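V-type ATP synthase alpha chain (Nanoarchaeum equitans Kin4-M, PDB 5BN3) is the A subunit of an archaeal V-type ATP synthase and carries a P-loop nucleotide-binding domain that holds ADP and a magnesium ion. Local coordinates at residues 218-232 with 394-406. Sequence-based numbering, arbitrary orientation.
Sequences SAAVPGPFGSGKTVL and TLRLVGALWALDS. With MG (magnesium ion), chain K; ADP (adenosine-5'-diphosphate), chain C.
Ala219 CB sits over one face of the Trp402 six-membered ring, 3.7 Å from its centroid, a CH-pi contact, while Val221 CG2 meets the ring edge. The two chains run side by side in the same direction, joined by hydrogen bonds from Ala220 N to Ala400 O, from Trp402 N to Ala220 O (2.8 Å) and from Leu404 N to Pro222 O. The close-packed part centres on Leu404. Its CB lies against Ser227 OG, and CG, anti to the carbonyl carbon (chi1 -63°), carries CD1 to the start of helix 229-239, 3.3 Å from Lys229 N. In this P-loop (Walker A) the amides of Gly226, Gly228, Lys229 and Thr230 hold the ADP beta-phosphate; Lys229 NZ reaches ADP O1B at 2.6 Å, and Thr230 OG1 binds magnesium. Ser227 OG braces the loop from within by hydrogen-bonding Pro224 O at 2.8 Å. Buried Ser218 accepts Gly399 N at its O (2.9 Å), and a water links its OG to Leu397 O. The solvent side is at Ser406, exposed, whose OG meets Pro224 CG at 3.1 Å. Strand 218-222, backbone-bonded through Ala219 and Val221 to parallel strand 370-379, lies between that strand and 394-406; strand 423-424 pairs with 400-401, and Tyr357 of helix 349-357 packs on Thr394 and Val398.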
loop_
_atom_site.group_PDB
_atom_site.type_symbol
_atom_site.label_atom_id
_atom_site.label_comp_id
_atom_site.label_asym_id
_atom_site.label_seq_id
_atom_site.Cartn_x
_atom_site.Cartn_y
_atom_site.Cartn_z
ATOM N N SER A 218 -20.797 20.110 -17.650
ATOM C CA SER A 218 -20.404 19.852 -16.272
ATOM C C SER A 218 -18.888 19.819 -16.146
ATOM O O SER A 218 -18.188 19.515 -17.112
ATOM C CB SER A 218 -21.008 18.538 -15.773
ATOM O OG SER A 218 -20.666 17.461 -16.626
ATOM N N ALA A 219 -18.390 20.134 -14.954
ATOM C CA ALA A 219 -16.956 20.126 -14.689
ATOM C C ALA A 219 -16.666 19.681 -13.267
ATOM O O ALA A 219 -17.484 19.880 -12.365
ATOM C CB ALA A 219 -16.361 21.501 -14.934
ATOM N N ALA A 220 -15.493 19.089 -13.071
ATOM C CA ALA A 220 -15.030 18.716 -11.741
ATOM C C ALA A 220 -13.893 19.638 -11.304
ATOM O O ALA A 220 -13.038 20.001 -12.115
ATOM C CB ALA A 220 -14.569 17.273 -11.729
ATOM N N VAL A 221 -13.887 20.013 -10.025
ATOM C CA VAL A 221 -12.819 20.842 -9.467
ATOM C C VAL A 221 -12.186 20.153 -8.260
ATOM O O VAL A 221 -12.528 20.454 -7.117
ATOM C CB VAL A 221 -13.333 22.238 -9.034
ATOM C CG1 VAL A 221 -12.164 23.164 -8.712
ATOM C CG2 VAL A 221 -14.197 22.859 -10.118
ATOM N N PRO A 222 -11.272 19.203 -8.510
ATOM C CA PRO A 222 -10.583 18.548 -7.395
ATOM C C PRO A 222 -9.318 19.299 -7.005
ATOM O O PRO A 222 -8.674 19.917 -7.860
ATOM C CB PRO A 222 -10.219 17.179 -7.971
ATOM C CG PRO A 222 -10.009 17.447 -9.429
ATOM C CD PRO A 222 -10.976 18.555 -9.801
ATOM N N GLY A 223 -8.974 19.247 -5.722
ATOM C CA GLY A 223 -7.768 19.876 -5.219
ATOM C C GLY A 223 -7.551 19.517 -3.762
ATOM O O GLY A 223 -8.490 19.128 -3.073
ATOM N N PRO A 224 -6.305 19.629 -3.284
ATOM C CA PRO A 224 -6.030 19.418 -1.858
ATOM C C PRO A 224 -6.576 20.582 -1.041
ATOM O O PRO A 224 -7.007 21.576 -1.632
ATOM C CB PRO A 224 -4.500 19.403 -1.794
ATOM C CG PRO A 224 -4.066 20.200 -2.989
ATOM C CD PRO A 224 -5.079 19.897 -4.059
ATOM N N PHE A 225 -6.568 20.477 0.285
ATOM C CA PHE A 225 -7.068 21.583 1.101
ATOM C C PHE A 225 -6.234 22.850 0.900
ATOM O O PHE A 225 -5.006 22.790 0.821
ATOM C CB PHE A 225 -7.189 21.205 2.591
ATOM C CG PHE A 225 -5.873 21.022 3.304
ATOM C CD1 PHE A 225 -5.198 22.110 3.848
ATOM C CD2 PHE A 225 -5.342 19.755 3.482
ATOM C CE1 PHE A 225 -3.998 21.937 4.519
ATOM C CE2 PHE A 225 -4.145 19.574 4.152
ATOM C CZ PHE A 225 -3.471 20.667 4.673
ATOM N N GLY A 226 -6.911 23.988 0.790
ATOM C CA GLY A 226 -6.233 25.262 0.622
ATOM C C GLY A 226 -5.837 25.592 -0.809
ATOM O O GLY A 226 -5.186 26.607 -1.051
ATOM N N SER A 227 -6.231 24.750 -1.761
ATOM C CA SER A 227 -5.852 24.974 -3.158
ATOM C C SER A 227 -6.772 25.959 -3.886
ATOM O O SER A 227 -6.391 26.519 -4.916
ATOM C CB SER A 227 -5.743 23.652 -3.924
ATOM O OG SER A 227 -6.987 22.984 -3.999
ATOM N N GLY A 228 -7.977 26.172 -3.362
ATOM C CA GLY A 228 -8.832 27.231 -3.879
ATOM C C GLY A 228 -10.173 26.847 -4.486
ATOM O O GLY A 228 -10.760 27.650 -5.212
ATOM N N LYS A 229 -10.661 25.643 -4.186
ATOM C CA LYS A 229 -11.941 25.163 -4.715
ATOM C C LYS A 229 -13.103 26.086 -4.372
ATOM O O LYS A 229 -13.903 26.448 -5.237
ATOM C CB LYS A 229 -12.282 23.789 -4.132
ATOM C CG LYS A 229 -11.423 22.631 -4.565
ATOM C CD LYS A 229 -11.874 21.396 -3.805
ATOM C CE LYS A 229 -10.824 20.921 -2.823
ATOM N NZ LYS A 229 -10.321 21.942 -1.872
ATOM N N THR A 230 -13.203 26.438 -3.094
ATOM C CA THR A 230 -14.330 27.223 -2.592
ATOM C C THR A 230 -14.371 28.628 -3.193
ATOM O O THR A 230 -15.429 29.098 -3.611
ATOM C CB THR A 230 -14.307 27.306 -1.051
ATOM O OG1 THR A 230 -14.507 25.994 -0.500
ATOM C CG2 THR A 230 -15.397 28.235 -0.548
ATOM N N VAL A 231 -13.220 29.291 -3.238
ATOM C CA VAL A 231 -13.132 30.615 -3.844
ATOM C C VAL A 231 -13.471 30.549 -5.330
ATOM O O VAL A 231 -14.202 31.398 -5.845
ATOM C CB VAL A 231 -11.734 31.238 -3.638
ATOM C CG1 VAL A 231 -11.578 32.492 -4.478
ATOM C CG2 VAL A 231 -11.514 31.560 -2.171
ATOM N N LEU A 232 -12.959 29.530 -6.013
ATOM C CA LEU A 232 -13.219 29.373 -7.441
ATOM C C LEU A 232 -14.704 29.190 -7.719
ATOM O O LEU A 232 -15.247 29.810 -8.627
ATOM C CB LEU A 232 -12.429 28.195 -8.019
ATOM C CG LEU A 232 -12.578 28.036 -9.536
ATOM C CD1 LEU A 232 -12.087 29.286 -10.235
ATOM C CD2 LEU A 232 -11.831 26.818 -10.052
ATOM N N THR A 394 -15.829 10.629 -10.977
ATOM C CA THR A 394 -16.349 11.901 -11.466
ATOM C C THR A 394 -15.798 12.253 -12.851
ATOM O O THR A 394 -16.518 12.780 -13.698
ATOM C CB THR A 394 -16.042 13.042 -10.468
ATOM O OG1 THR A 394 -16.618 12.731 -9.191
ATOM C CG2 THR A 394 -16.611 14.356 -10.960
ATOM N N LEU A 395 -14.528 11.936 -13.089
ATOM C CA LEU A 395 -13.893 12.246 -14.371
ATOM C C LEU A 395 -14.506 11.481 -15.543
ATOM O O LEU A 395 -14.376 11.892 -16.696
ATOM C CB LEU A 395 -12.383 11.992 -14.302
ATOM C CG LEU A 395 -11.608 12.943 -13.391
ATOM C CD1 LEU A 395 -10.106 12.781 -13.576
ATOM C CD2 LEU A 395 -12.033 14.373 -13.651
ATOM N N ARG A 396 -15.179 10.372 -15.254
ATOM C CA ARG A 396 -15.835 9.612 -16.314
ATOM C C ARG A 396 -17.291 10.037 -16.497
ATOM O O ARG A 396 -18.020 9.460 -17.305
ATOM C CB ARG A 396 -15.719 8.106 -16.053
ATOM C CG ARG A 396 -14.275 7.620 -15.982
ATOM C CD ARG A 396 -14.150 6.153 -16.355
ATOM N NE ARG A 396 -15.018 5.300 -15.549
ATOM C CZ ARG A 396 -14.711 4.858 -14.333
ATOM N NH1 ARG A 396 -13.556 5.190 -13.775
ATOM N NH2 ARG A 396 -15.562 4.083 -13.675
ATOM N N LEU A 397 -17.696 11.072 -15.764
ATOM C CA LEU A 397 -19.066 11.576 -15.838
ATOM C C LEU A 397 -19.158 13.020 -16.342
ATOM O O LEU A 397 -20.156 13.405 -16.955
ATOM C CB LEU A 397 -19.754 11.463 -14.472
ATOM C CG LEU A 397 -19.979 10.058 -13.907
ATOM C CD1 LEU A 397 -20.478 10.124 -12.468
ATOM C CD2 LEU A 397 -20.960 9.284 -14.770
ATOM N N VAL A 398 -18.119 13.815 -16.094
ATOM C CA VAL A 398 -18.170 15.249 -16.408
ATOM C C VAL A 398 -17.479 15.608 -17.724
ATOM O O VAL A 398 -16.781 14.782 -18.313
ATOM C CB VAL A 398 -17.593 16.110 -15.261
ATOM C CG1 VAL A 398 -18.362 15.857 -13.977
ATOM C CG2 VAL A 398 -16.110 15.809 -15.057
ATOM N N GLY A 399 -17.677 16.844 -18.175
ATOM C CA GLY A 399 -17.168 17.279 -19.467
ATOM C C GLY A 399 -15.841 18.015 -19.407
ATOM O O GLY A 399 -15.238 18.294 -20.446
ATOM N N ALA A 400 -15.385 18.336 -18.198
ATOM C CA ALA A 400 -14.092 18.997 -18.025
ATOM C C ALA A 400 -13.467 18.740 -16.666
ATOM O O ALA A 400 -14.170 18.534 -15.673
ATOM C CB ALA A 400 -14.218 20.493 -18.253
ATOM N N LEU A 401 -12.138 18.769 -16.636
ATOM C CA LEU A 401 -11.384 18.713 -15.391
ATOM C C LEU A 401 -10.722 20.059 -15.135
ATOM O O LEU A 401 -9.857 20.488 -15.902
ATOM C CB LEU A 401 -10.312 17.619 -15.459
ATOM C CG LEU A 401 -9.229 17.616 -14.374
ATOM C CD1 LEU A 401 -9.862 17.487 -13.006
ATOM C CD2 LEU A 401 -8.215 16.498 -14.597
ATOM N N TRP A 402 -11.135 20.732 -14.067
ATOM C CA TRP A 402 -10.471 21.957 -13.635
ATOM C C TRP A 402 -9.616 21.632 -12.413
ATOM O O TRP A 402 -10.018 21.869 -11.274
ATOM C CB TRP A 402 -11.503 23.048 -13.329
ATOM C CG TRP A 402 -12.256 23.507 -14.555
ATOM C CD1 TRP A 402 -11.861 23.368 -15.856
ATOM C CD2 TRP A 402 -13.537 24.164 -14.594
ATOM N NE1 TRP A 402 -12.808 23.904 -16.698
ATOM C CE2 TRP A 402 -13.841 24.397 -15.953
ATOM C CE3 TRP A 402 -14.444 24.578 -13.616
ATOM C CZ2 TRP A 402 -15.026 25.028 -16.353
ATOM C CZ3 TRP A 402 -15.617 25.206 -14.018
ATOM C CH2 TRP A 402 -15.896 25.424 -15.376
ATOM N N ALA A 403 -8.431 21.080 -12.664
ATOM C CA ALA A 403 -7.582 20.547 -11.595
ATOM C C ALA A 403 -6.790 21.622 -10.865
ATOM O O ALA A 403 -6.073 22.410 -11.487
ATOM C CB ALA A 403 -6.637 19.499 -12.149
ATOM N N LEU A 404 -6.897 21.633 -9.541
ATOM C CA LEU A 404 -6.155 22.596 -8.739
ATOM C C LEU A 404 -4.837 21.991 -8.252
ATOM O O LEU A 404 -4.766 20.803 -7.938
ATOM C CB LEU A 404 -7.005 23.100 -7.571
ATOM C CG LEU A 404 -8.258 23.857 -8.016
ATOM C CD1 LEU A 404 -9.069 24.334 -6.826
ATOM C CD2 LEU A 404 -7.875 25.037 -8.893
ATOM N N ASP A 405 -3.797 22.816 -8.200
ATOM C CA ASP A 405 -2.441 22.313 -8.008
ATOM C C ASP A 405 -1.758 22.877 -6.760
ATOM O O ASP A 405 -1.703 24.093 -6.567
ATOM C CB ASP A 405 -1.615 22.619 -9.260
ATOM C CG ASP A 405 -0.269 21.943 -9.249
ATOM O OD1 ASP A 405 -0.204 20.729 -9.543
ATOM O OD2 ASP A 405 0.730 22.628 -8.959
ATOM N N SER A 406 -1.239 21.980 -5.923
ATOM C CA SER A 406 -0.547 22.355 -4.690
ATOM C C SER A 406 0.602 23.322 -4.933
ATOM O O SER A 406 0.776 24.286 -4.188
ATOM C CB SER A 406 0.006 21.111 -3.993
ATOM O OG SER A 406 -1.032 20.260 -3.556
HETATM MG MG MG K . -13.173 24.937 0.648
HETATM P PB ADP C . -10.141 25.110 -0.593
HETATM O O1B ADP C . -9.605 24.394 -1.805
HETATM O O2B ADP C . -11.615 25.402 -0.638
HETATM O O3B ADP C . -9.655 24.528 0.710
HETATM P PA ADP C . -10.133 27.989 -0.573
HETATM O O1A ADP C . -11.090 28.189 -1.711
HETATM O O2A ADP C . -10.610 28.169 0.845
HETATM O O3A ADP C . -9.416 26.549 -0.716
HETATM O "O5'" ADP C . -8.880 28.970 -0.813
HETATM C "C5'" ADP C . -7.719 28.854 0.008
HETATM C "C4'" ADP C . -7.003 30.197 0.094
HETATM O "O4'" ADP C . -6.564 30.612 -1.206
HETATM C "C3'" ADP C . -7.951 31.255 0.631
HETATM O "O3'" ADP C . -7.349 31.902 1.756
HETATM C "C2'" ADP C . -8.140 32.227 -0.513
HETATM O "O2'" ADP C . -8.096 33.580 -0.059
HETATM C "C1'" ADP C . -6.998 31.946 -1.474
HETATM N N9 ADP C . -7.481 32.062 -2.871
HETATM C C8 ADP C . -8.016 31.073 -3.611
HETATM N N7 ADP C . -8.356 31.521 -4.847
HETATM C C5 ADP C . -8.030 32.826 -4.911
HETATM C C6 ADP C . -8.118 33.899 -5.927
HETATM N N6 ADP C . -8.634 33.659 -7.161
HETATM N N1 ADP C . -7.659 35.122 -5.578
HETATM C C2 ADP C . -7.143 35.371 -4.358
HETATM N N3 ADP C . -7.034 34.446 -3.389
HETATM C C4 ADP C . -7.452 33.176 -3.604
HETATM O O HOH W 1 -22.441 15.575 -16.504
HETATM O O HOH W 2 -12.705 26.738 1.565
HETATM O O HOH W 3 -11.854 23.802 1.793
HETATM O O HOH W 4 -13.854 23.203 -0.251
HETATM O O HOH W 5 -14.744 24.641 1.993
#